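Local coordinates for nucleocapsid (Crimean-congo hemorrhagic fever virus, PDB 4AKL), which binds single- and double-stranded RNA, probably to package the viral genome, and displays sequence-non-specific DNA endonuclease activity, at residues A[105-110]-A[314-319]; A[131-136]-A[309-314]; A[304-309]-A[385-390]. All coordinates share one frame; numbering follows the deposited sequence.

In the fold
Helix 306-316 takes part in all three contacts, with the residues flanking it in contacts 1 and 3. Following the chain from the N terminus, residues 105-110 come first and close, in contact 1, a loop of some two hundred residues against the C-terminal end of that helix. The end of helix 120-136 then meets the helix's middle in contact 2, a loop lying wholly within the first. Contact 3 starts at the helix's N-terminal end and runs forward to helix 385-392, so its loop crosses both others. Tyr-312 bonds to Asp-107, Arg-134 salt-bridges Asp-305, and Leu-314 packs on Met-388, which joins the three contacts across the mainly helical protein.

Contact 1. Residues A[105-110]-A[314-319]; sequences SWDESY and LYKAGV
Lys-316 brings the end of its aliphatic chain obliquely past one carboxylate oxygen of Asp-107, CD lying 3.4 Å from OD1 before the ammonium closes a salt bridge, NZ to OD1 2.8 Å. The bond reaches OD1 from above the carboxylate plane, 37° out of it. Bends at chi2 and chi3 fold the lysine chain, and a long flexible residue suits this place because it can span backbones whose nearest CA atoms, those of Asp-107 and Lys-316, are 9.1 Å apart. The same OD1 accepts a hydrogen bond from the hydroxyl of Tyr-312, one helical turn before Lys-316, so helix 306-316 grips one oxygen twice. Asp-107 OD1 also lies at the edge of the Tyr-315 ring, near its plane, 4.4 Å from Tyr-315 CE2. Tyr-110 adds a looser touch, its CB 4.4 Å from Lys-316 NZ, while its hydroxyl bonds to the carbonyl of Leu-362 and the backbone N-H of Leu-380. On the aspartate side the backbone makes a type I turn from Asp-107 to Tyr-110; on the lysine side the helix stops in a Schellman motif at Gly-318, where positive phi suits a residue without a side chain. The turn after Asp-107 is thus tied to the last turn of helix 306-316 through one carboxylate oxygen. With Asp-107 buried and Lys-316 partly exposed, the ammonium and the tyrosine hydroxyl would probably stabilise the carboxylate as an anion.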
loop_
_atom_site.group_PDB
_atom_site.type_symbol
_atom_site.label_atom_id
_atom_site.label_comp_id
_atom_site.label_asym_id
_atom_site.label_seq_id
_atom_site.Cartn_x
_atom_site.Cartn_y
_atom_site.Cartn_z
ATOM N N SER A 105 -7.899 15.458 4.278
ATOM C CA SER A 105 -7.595 15.742 2.863
ATOM C C SER A 105 -8.166 14.684 1.895
ATOM O O SER A 105 -8.597 15.017 0.774
ATOM C CB SER A 105 -6.070 15.983 2.631
ATOM O OG SER A 105 -5.297 14.828 2.856
ATOM N N TRP A 106 -8.177 13.426 2.346
ATOM C CA TRP A 106 -8.800 12.327 1.619
ATOM C C TRP A 106 -10.133 11.879 2.203
ATOM O O TRP A 106 -11.065 11.563 1.440
ATOM C CB TRP A 106 -7.830 11.119 1.489
ATOM C CG TRP A 106 -7.030 10.701 2.695
ATOM C CD1 TRP A 106 -5.878 11.271 3.160
ATOM C CD2 TRP A 106 -7.305 9.617 3.551
ATOM N NE1 TRP A 106 -5.432 10.623 4.260
ATOM C CE2 TRP A 106 -6.283 9.589 4.527
ATOM C CE3 TRP A 106 -8.311 8.665 3.598
ATOM C CZ2 TRP A 106 -6.242 8.648 5.533
ATOM C CZ3 TRP A 106 -8.283 7.732 4.611
ATOM C CH2 TRP A 106 -7.242 7.719 5.558
ATOM N N ASP A 107 -10.254 11.828 3.530
ATOM C CA ASP A 107 -11.487 11.354 4.187
ATOM C C ASP A 107 -12.716 12.230 3.874
ATOM O O ASP A 107 -13.786 11.700 3.551
ATOM C CB ASP A 107 -11.256 11.212 5.719
ATOM C CG ASP A 107 -12.541 10.872 6.506
ATOM O OD1 ASP A 107 -13.205 9.835 6.197
ATOM O OD2 ASP A 107 -12.859 11.649 7.478
ATOM N N GLU A 108 -12.568 13.537 3.952
ATOM C CA GLU A 108 -13.673 14.464 3.649
ATOM C C GLU A 108 -13.933 14.609 2.126
ATOM O O GLU A 108 -14.918 15.226 1.694
ATOM C CB GLU A 108 -13.431 15.841 4.315
ATOM C CG GLU A 108 -13.707 15.801 5.813
ATOM C CD GLU A 108 -13.637 17.186 6.495
ATOM O OE1 GLU A 108 -13.315 18.220 5.847
ATOM O OE2 GLU A 108 -13.917 17.225 7.720
ATOM N N SER A 109 -13.049 14.030 1.326
ATOM C CA SER A 109 -13.188 14.014 -0.132
ATOM C C SER A 109 -13.501 12.619 -0.641
ATOM O O SER A 109 -13.403 12.409 -1.826
ATOM C CB SER A 109 -11.895 14.524 -0.787
ATOM O OG SER A 109 -11.823 15.910 -0.569
ATOM N N TYR A 110 -13.893 11.695 0.255
ATOM C CA TYR A 110 -14.150 10.310 -0.114
ATOM C C TYR A 110 -15.079 10.234 -1.342
ATOM O O TYR A 110 -14.815 9.471 -2.238
ATOM C CB TYR A 110 -14.714 9.454 1.037
ATOM C CG TYR A 110 -14.649 7.990 0.659
ATOM C CD1 TYR A 110 -13.506 7.229 0.918
ATOM C CD2 TYR A 110 -15.727 7.369 -0.027
ATOM C CE1 TYR A 110 -13.437 5.863 0.531
ATOM C CE2 TYR A 110 -15.664 6.063 -0.416
ATOM C CZ TYR A 110 -14.519 5.300 -0.134
ATOM O OH TYR A 110 -14.479 4.001 -0.515
ATOM N N LEU A 314 -13.775 -0.097 8.126
ATOM C CA LEU A 314 -14.571 -0.359 9.308
ATOM C C LEU A 314 -15.089 0.935 9.933
ATOM O O LEU A 314 -16.291 1.066 10.195
ATOM C CB LEU A 314 -13.775 -1.077 10.347
ATOM C CG LEU A 314 -13.276 -2.477 10.139
ATOM C CD1 LEU A 314 -12.627 -2.919 11.472
ATOM C CD2 LEU A 314 -14.407 -3.448 9.695
ATOM N N TYR A 315 -14.193 1.897 10.133
ATOM C CA TYR A 315 -14.587 3.193 10.682
ATOM C C TYR A 315 -15.678 3.837 9.811
ATOM O O TYR A 315 -16.742 4.169 10.318
ATOM C CB TYR A 315 -13.350 4.075 10.891
ATOM C CG TYR A 315 -13.639 5.499 10.969
ATOM C CD1 TYR A 315 -14.112 6.081 12.164
ATOM C CD2 TYR A 315 -13.450 6.301 9.884
ATOM C CE1 TYR A 315 -14.375 7.477 12.223
ATOM C CE2 TYR A 315 -13.724 7.680 9.945
ATOM C CZ TYR A 315 -14.180 8.246 11.111
ATOM O OH TYR A 315 -14.437 9.618 11.132
ATOM N N LYS A 316 -15.440 3.962 8.507
ATOM C CA LYS A 316 -16.419 4.565 7.622
ATOM C C LYS A 316 -17.759 3.855 7.574
ATOM O O LYS A 316 -18.738 4.508 7.383
ATOM C CB LYS A 316 -15.905 4.661 6.188
ATOM C CG LYS A 316 -14.812 5.628 6.015
ATOM C CD LYS A 316 -15.220 7.124 6.360
ATOM C CE LYS A 316 -15.838 7.806 5.146
ATOM N NZ LYS A 316 -15.844 9.280 5.328
ATOM N N ALA A 317 -17.752 2.528 7.707
ATOM C CA ALA A 317 -18.956 1.743 7.749
ATOM C C ALA A 317 -19.689 1.796 9.099
ATOM O O ALA A 317 -20.738 1.210 9.218
ATOM C CB ALA A 317 -18.678 0.253 7.358
ATOM N N GLY A 318 -19.142 2.488 10.080
ATOM C CA GLY A 318 -19.771 2.610 11.396
ATOM C C GLY A 318 -19.654 1.347 12.203
ATOM O O GLY A 318 -20.514 1.090 13.029
ATOM N N VAL A 319 -18.591 0.555 11.982
ATOM C CA VAL A 319 -18.390 -0.680 12.730
ATOM C C VAL A 319 -17.874 -0.369 14.157
ATOM O O VAL A 319 -17.081 0.519 14.344
ATOM C CB VAL A 319 -17.443 -1.629 12.003
ATOM C CG1 VAL A 319 -17.172 -2.849 12.838
ATOM C CG2 VAL A 319 -18.031 -1.997 10.599
#

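Contact 2. Residues A[131-136]-A[309-314]; sequences LKWRKD and SSYYWL
Trp-133 holds CG anti to its backbone nitrogen (chi1 178°), which sends the indole out from helix 120-136 toward Tyr-311, whose own chi1 of -96° departs from the usual staggered values. The benzo part of the indole makes the meeting: CZ2 approaches Tyr-311 CD2 to 3.5 Å and CG to 3.7 Å, and the neighbouring CH2 lies 3.8 Å from CD2. The two side chains cross at about a right angle, but their rings pair obliquely, the planes inclined by 43° with the centroids of the tryptophan six-membered ring and the tyrosine ring 5.4 Å apart. Between the helices, the rings span a gap in which the nearest CA atoms, of Trp-133 and Tyr-311, stand 9.9 Å apart; large flat residues suit such a distance. The setting is a helix-helix contact within the largely helical nucleocapsid fold, where helix 86-98 packs beside the pair: Ile-88 and Val-89 touch Tyr-311, and Gly-92 takes the indole NE1 as a hydrogen-bond donor through its carbonyl. The tyrosine hydroxyl bonds to the carbonyl of Ala-83. The polar atoms of both rings are thus satisfied by backbone oxygens, which helps hold the indole in its orientation and anchors the far end of the tyrosine. Elsewhere on helix 120-136, where it meets Trp-95 of helix 86-98, Lys-132 NZ bridges one turn to Asp-136 OD2 at 2.8 Å, using the syn lone pair of that oxygen, which also receives the indole N-H of Trp-95.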
loop_
_atom_site.group_PDB
_atom_site.type_symbol
_atom_site.label_atom_id
_atom_site.label_comp_id
_atom_site.label_asym_id
_atom_site.label_seq_id
_atom_site.Cartn_x
_atom_site.Cartn_y
_atom_site.Cartn_z
ATOM N N LEU A 131 1.352 5.205 8.750
ATOM C CA LEU A 131 2.476 5.005 9.650
ATOM C C LEU A 131 2.137 5.537 11.065
ATOM O O LEU A 131 2.421 4.872 12.066
ATOM C CB LEU A 131 3.723 5.634 9.095
ATOM C CG LEU A 131 4.261 5.017 7.798
ATOM C CD1 LEU A 131 5.324 6.013 7.102
ATOM C CD2 LEU A 131 4.870 3.580 7.978
ATOM N N LYS A 132 1.506 6.701 11.133
ATOM C CA LYS A 132 1.073 7.244 12.414
ATOM C C LYS A 132 0.120 6.305 13.174
ATOM O O LYS A 132 0.317 6.061 14.372
ATOM C CB LYS A 132 0.413 8.606 12.228
ATOM C CG LYS A 132 0.053 9.337 13.572
ATOM C CD LYS A 132 -0.278 10.822 13.332
ATOM C CE LYS A 132 -1.039 11.461 14.541
ATOM N NZ LYS A 132 -0.379 11.139 15.799
ATOM N N TRP A 133 -0.898 5.793 12.470
ATOM C CA TRP A 133 -1.840 4.878 13.025
ATOM C C TRP A 133 -1.099 3.693 13.622
ATOM O O TRP A 133 -1.361 3.345 14.774
ATOM C CB TRP A 133 -2.798 4.429 11.933
ATOM C CG TRP A 133 -3.833 3.443 12.284
ATOM C CD1 TRP A 133 -5.122 3.691 12.698
ATOM C CD2 TRP A 133 -3.702 2.040 12.217
ATOM N NE1 TRP A 133 -5.805 2.514 12.903
ATOM C CE2 TRP A 133 -4.957 1.474 12.614
ATOM C CE3 TRP A 133 -2.662 1.189 11.861
ATOM C CZ2 TRP A 133 -5.182 0.078 12.649
ATOM C CZ3 TRP A 133 -2.885 -0.216 11.901
ATOM C CH2 TRP A 133 -4.146 -0.735 12.298
ATOM N N ARG A 134 -0.185 3.086 12.849
ATOM C CA ARG A 134 0.602 1.961 13.321
ATOM C C ARG A 134 1.413 2.290 14.615
ATOM O O ARG A 134 1.366 1.544 15.572
ATOM C CB ARG A 134 1.550 1.469 12.238
ATOM C CG ARG A 134 0.854 0.781 11.119
ATOM C CD ARG A 134 1.712 0.584 9.949
ATOM N NE ARG A 134 1.052 -0.352 8.974
ATOM C CZ ARG A 134 1.335 -1.644 8.798
ATOM N NH1 ARG A 134 2.290 -2.264 9.502
ATOM N NH2 ARG A 134 0.676 -2.336 7.870
ATOM N N LYS A 135 2.126 3.416 14.606
ATOM C CA LYS A 135 2.852 3.890 15.769
ATOM C C LYS A 135 1.935 4.156 16.992
ATOM O O LYS A 135 2.197 3.663 18.086
ATOM C CB LYS A 135 3.629 5.183 15.443
ATOM C CG LYS A 135 4.963 4.992 14.635
ATOM C CD LYS A 135 6.065 6.035 15.051
ATOM C CE LYS A 135 6.636 5.775 16.485
ATOM N NZ LYS A 135 7.888 6.585 16.872
ATOM N N ASP A 136 0.881 4.942 16.790
ATOM C CA ASP A 136 -0.022 5.329 17.881
ATOM C C ASP A 136 -0.688 4.138 18.568
ATOM O O ASP A 136 -0.769 4.131 19.788
ATOM C CB ASP A 136 -1.105 6.315 17.388
ATOM C CG ASP A 136 -0.522 7.709 17.023
ATOM O OD1 ASP A 136 0.696 7.971 17.242
ATOM O OD2 ASP A 136 -1.292 8.536 16.505
ATOM N N SER A 309 -6.036 0.630 5.668
ATOM C CA SER A 309 -7.182 0.836 4.832
ATOM C C SER A 309 -8.305 -0.043 5.342
ATOM O O SER A 309 -9.421 0.392 5.407
ATOM C CB SER A 309 -6.855 0.567 3.343
ATOM O OG SER A 309 -6.237 1.670 2.687
ATOM N N SER A 310 -8.020 -1.268 5.753
ATOM C CA SER A 310 -9.098 -2.086 6.259
ATOM C C SER A 310 -9.814 -1.501 7.501
ATOM O O SER A 310 -11.050 -1.609 7.606
ATOM C CB SER A 310 -8.643 -3.546 6.467
ATOM O OG SER A 310 -8.406 -4.168 5.156
ATOM N N TYR A 311 -9.045 -0.883 8.407
ATOM C CA TYR A 311 -9.602 -0.272 9.605
ATOM C C TYR A 311 -10.354 1.035 9.249
ATOM O O TYR A 311 -11.402 1.357 9.866
ATOM C CB TYR A 311 -8.514 -0.043 10.675
ATOM C CG TYR A 311 -8.480 -1.169 11.678
ATOM C CD1 TYR A 311 -9.361 -1.197 12.722
ATOM C CD2 TYR A 311 -7.593 -2.228 11.553
ATOM C CE1 TYR A 311 -9.356 -2.241 13.654
ATOM C CE2 TYR A 311 -7.580 -3.270 12.461
ATOM C CZ TYR A 311 -8.463 -3.273 13.506
ATOM O OH TYR A 311 -8.456 -4.313 14.364
ATOM N N TYR A 312 -9.844 1.766 8.260
ATOM C CA TYR A 312 -10.519 2.936 7.779
ATOM C C TYR A 312 -11.939 2.565 7.281
ATOM O O TYR A 312 -12.910 3.294 7.538
ATOM C CB TYR A 312 -9.714 3.590 6.676
ATOM C CG TYR A 312 -10.408 4.745 6.057
ATOM C CD1 TYR A 312 -10.705 5.878 6.807
ATOM C CD2 TYR A 312 -10.783 4.723 4.715
ATOM C CE1 TYR A 312 -11.367 6.976 6.239
ATOM C CE2 TYR A 312 -11.462 5.838 4.128
ATOM C CZ TYR A 312 -11.741 6.943 4.886
ATOM O OH TYR A 312 -12.408 8.029 4.327
ATOM N N TRP A 313 -12.058 1.428 6.583
ATOM C CA TRP A 313 -13.353 1.023 6.025
ATOM C C TRP A 313 -14.290 0.604 7.125
ATOM O O TRP A 313 -15.477 0.927 7.065
ATOM C CB TRP A 313 -13.202 -0.059 4.926
ATOM C CG TRP A 313 -12.449 0.472 3.708
ATOM C CD1 TRP A 313 -12.545 1.749 3.162
ATOM C CD2 TRP A 313 -11.483 -0.214 2.936
ATOM N NE1 TRP A 313 -11.714 1.868 2.085
ATOM C CE2 TRP A 313 -11.044 0.674 1.921
ATOM C CE3 TRP A 313 -10.955 -1.507 2.982
ATOM C CZ2 TRP A 313 -10.115 0.318 0.984
ATOM C CZ3 TRP A 313 -10.024 -1.861 2.057
ATOM C CH2 TRP A 313 -9.604 -0.954 1.060
ATOM N N LEU A 314 -13.775 -0.097 8.126
ATOM C CA LEU A 314 -14.571 -0.359 9.308
ATOM C C LEU A 314 -15.089 0.935 9.933
ATOM O O LEU A 314 -16.291 1.066 10.195
ATOM C CB LEU A 314 -13.775 -1.077 10.347
ATOM C CG LEU A 314 -13.276 -2.477 10.139
ATOM C CD1 LEU A 314 -12.627 -2.919 11.472
ATOM C CD2 LEU A 314 -14.407 -3.448 9.695
#

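Contact 3. Residues A[304-309]-A[385-390]; sequences IDTVFS and ISEMGV
Thr-306 and Glu-387 meet with their side chains crossing at about a right angle, the threonine hydroxyl directed at one carboxylate oxygen. Thr-306 OG1 donates to Glu-387 OE1 at 2.5 Å, a hydrogen bond so unusually short that its exact length is doubtful. With OG1 anti to its carbonyl carbon (chi1 -64°), Thr-306 leaves CG2 to face Val-390, whose CG1 it reaches at 3.8 Å. The glutamate chain is bent at chi2 (-77°), turning its carboxylate toward helix 306-316. From another direction Ile-304 crosses that chain obliquely: Ile-304 CD1 lies 3.9 Å from Glu-387 CG, and its carbon surface suits the methylene part of the glutamate and probably helps keep water from the acid. The other oxygen, OE2, forms a salt bridge with Lys-411, whose charge would probably favour the ionised acid; each oxygen of the buried carboxylate therefore has a polar partner. A beta-branched residue carrying a hydroxyl serves both needs here, since Thr-306 offers a donor to Glu-387 and a methyl to Val-390. The backbones come close for this, the CA atoms of Thr-306 and Glu-387 being 5.7 Å apart. Just before Thr-306, Asp-305 OD1 accepts a weak bond from Phe-308 N at 3.3 Å, and OD2 salt-bridges Arg-134. The arrangement is that of an N-capped helix start, with Asp-305 as N-cap and the first helical residue, Thr-306, tied to helix 385-392.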
loop_
_atom_site.group_PDB
_atom_site.type_symbol
_atom_site.label_atom_id
_atom_site.label_comp_id
_atom_site.label_asym_id
_atom_site.label_seq_id
_atom_site.Cartn_x
_atom_site.Cartn_y
_atom_site.Cartn_z
ATOM N N ILE A 304 -1.447 0.299 -1.291
ATOM C CA ILE A 304 -2.377 0.176 -0.205
ATOM C C ILE A 304 -1.631 -0.317 1.066
ATOM O O ILE A 304 -0.765 -1.145 0.994
ATOM C CB ILE A 304 -3.578 -0.671 -0.652
ATOM C CG1 ILE A 304 -4.581 -0.773 0.485
ATOM C CG2 ILE A 304 -3.146 -2.071 -1.162
ATOM C CD1 ILE A 304 -5.975 -1.287 -0.026
ATOM N N ASP A 305 -1.955 0.272 2.205
ATOM C CA ASP A 305 -1.624 -0.297 3.449
ATOM C C ASP A 305 -2.839 -1.104 3.872
ATOM O O ASP A 305 -3.885 -0.543 4.269
ATOM C CB ASP A 305 -1.296 0.782 4.483
ATOM C CG ASP A 305 -0.855 0.181 5.818
ATOM O OD1 ASP A 305 -1.285 -0.945 6.110
ATOM O OD2 ASP A 305 -0.067 0.842 6.565
ATOM N N THR A 306 -2.696 -2.414 3.799
ATOM C CA THR A 306 -3.801 -3.335 3.912
ATOM C C THR A 306 -4.516 -3.230 5.238
ATOM O O THR A 306 -5.728 -3.147 5.282
ATOM C CB THR A 306 -3.326 -4.792 3.630
ATOM O OG1 THR A 306 -2.885 -4.862 2.280
ATOM C CG2 THR A 306 -4.435 -5.877 3.843
ATOM N N VAL A 307 -3.776 -3.209 6.318
ATOM C CA VAL A 307 -4.414 -3.161 7.578
ATOM C C VAL A 307 -5.011 -1.761 7.864
ATOM O O VAL A 307 -6.124 -1.661 8.379
ATOM C CB VAL A 307 -3.489 -3.696 8.709
ATOM C CG1 VAL A 307 -2.367 -2.735 9.012
ATOM C CG2 VAL A 307 -4.349 -3.971 9.978
ATOM N N PHE A 308 -4.290 -0.705 7.490
ATOM C CA PHE A 308 -4.775 0.653 7.718
ATOM C C PHE A 308 -6.064 0.924 6.977
ATOM O O PHE A 308 -7.060 1.418 7.562
ATOM C CB PHE A 308 -3.708 1.690 7.343
ATOM C CG PHE A 308 -4.138 3.108 7.562
ATOM C CD1 PHE A 308 -4.405 3.584 8.846
ATOM C CD2 PHE A 308 -4.321 3.961 6.505
ATOM C CE1 PHE A 308 -4.801 4.854 9.059
ATOM C CE2 PHE A 308 -4.718 5.223 6.686
ATOM C CZ PHE A 308 -4.964 5.710 7.967
ATOM N N SER A 309 -6.036 0.630 5.668
ATOM C CA SER A 309 -7.182 0.836 4.832
ATOM C C SER A 309 -8.305 -0.043 5.342
ATOM O O SER A 309 -9.421 0.392 5.407
ATOM C CB SER A 309 -6.855 0.567 3.343
ATOM O OG SER A 309 -6.237 1.670 2.687
ATOM N N ILE A 385 -12.338 -6.007 -1.039
ATOM C CA ILE A 385 -12.943 -6.697 0.082
ATOM C C ILE A 385 -11.957 -7.788 0.620
ATOM O O ILE A 385 -11.896 -8.041 1.853
ATOM C CB ILE A 385 -14.374 -7.229 -0.269
ATOM C CG1 ILE A 385 -15.419 -6.071 -0.194
ATOM C CG2 ILE A 385 -14.818 -8.321 0.681
ATOM C CD1 ILE A 385 -15.850 -5.573 1.248
ATOM N N SER A 386 -11.172 -8.363 -0.284
ATOM C CA SER A 386 -10.131 -9.317 0.075
ATOM C C SER A 386 -9.044 -8.746 1.055
ATOM O O SER A 386 -8.495 -9.497 1.825
ATOM C CB SER A 386 -9.456 -9.919 -1.183
ATOM O OG SER A 386 -8.804 -8.926 -1.964
ATOM N N GLU A 387 -8.792 -7.423 1.030
ATOM C CA GLU A 387 -7.861 -6.757 1.960
ATOM C C GLU A 387 -8.432 -6.871 3.361
ATOM O O GLU A 387 -7.746 -7.268 4.280
ATOM C CB GLU A 387 -7.673 -5.269 1.623
ATOM C CG GLU A 387 -7.151 -4.952 0.219
ATOM C CD GLU A 387 -5.688 -5.193 0.090
ATOM O OE1 GLU A 387 -4.979 -4.791 0.983
ATOM O OE2 GLU A 387 -5.237 -5.761 -0.909
ATOM N N MET A 388 -9.709 -6.528 3.500
ATOM C CA MET A 388 -10.407 -6.702 4.778
ATOM C C MET A 388 -10.462 -8.172 5.170
ATOM O O MET A 388 -10.308 -8.494 6.348
ATOM C CB MET A 388 -11.837 -6.143 4.696
ATOM C CG MET A 388 -11.920 -4.700 4.346
ATOM S SD MET A 388 -13.633 -4.040 4.369
ATOM C CE MET A 388 -13.815 -3.921 6.117
ATOM N N GLY A 389 -10.652 -9.071 4.189
ATOM C CA GLY A 389 -10.766 -10.491 4.463
ATOM C C GLY A 389 -9.460 -11.071 5.058
ATOM O O GLY A 389 -9.514 -11.860 5.969
ATOM N N VAL A 390 -8.303 -10.701 4.542
ATOM C CA VAL A 390 -7.076 -11.215 5.147
ATOM C C VAL A 390 -6.861 -10.670 6.577
ATOM O O VAL A 390 -6.337 -11.364 7.431
ATOM C CB VAL A 390 -5.816 -10.998 4.253
ATOM C CG1 VAL A 390 -5.432 -9.526 4.185
ATOM C CG2 VAL A 390 -4.680 -11.830 4.754
#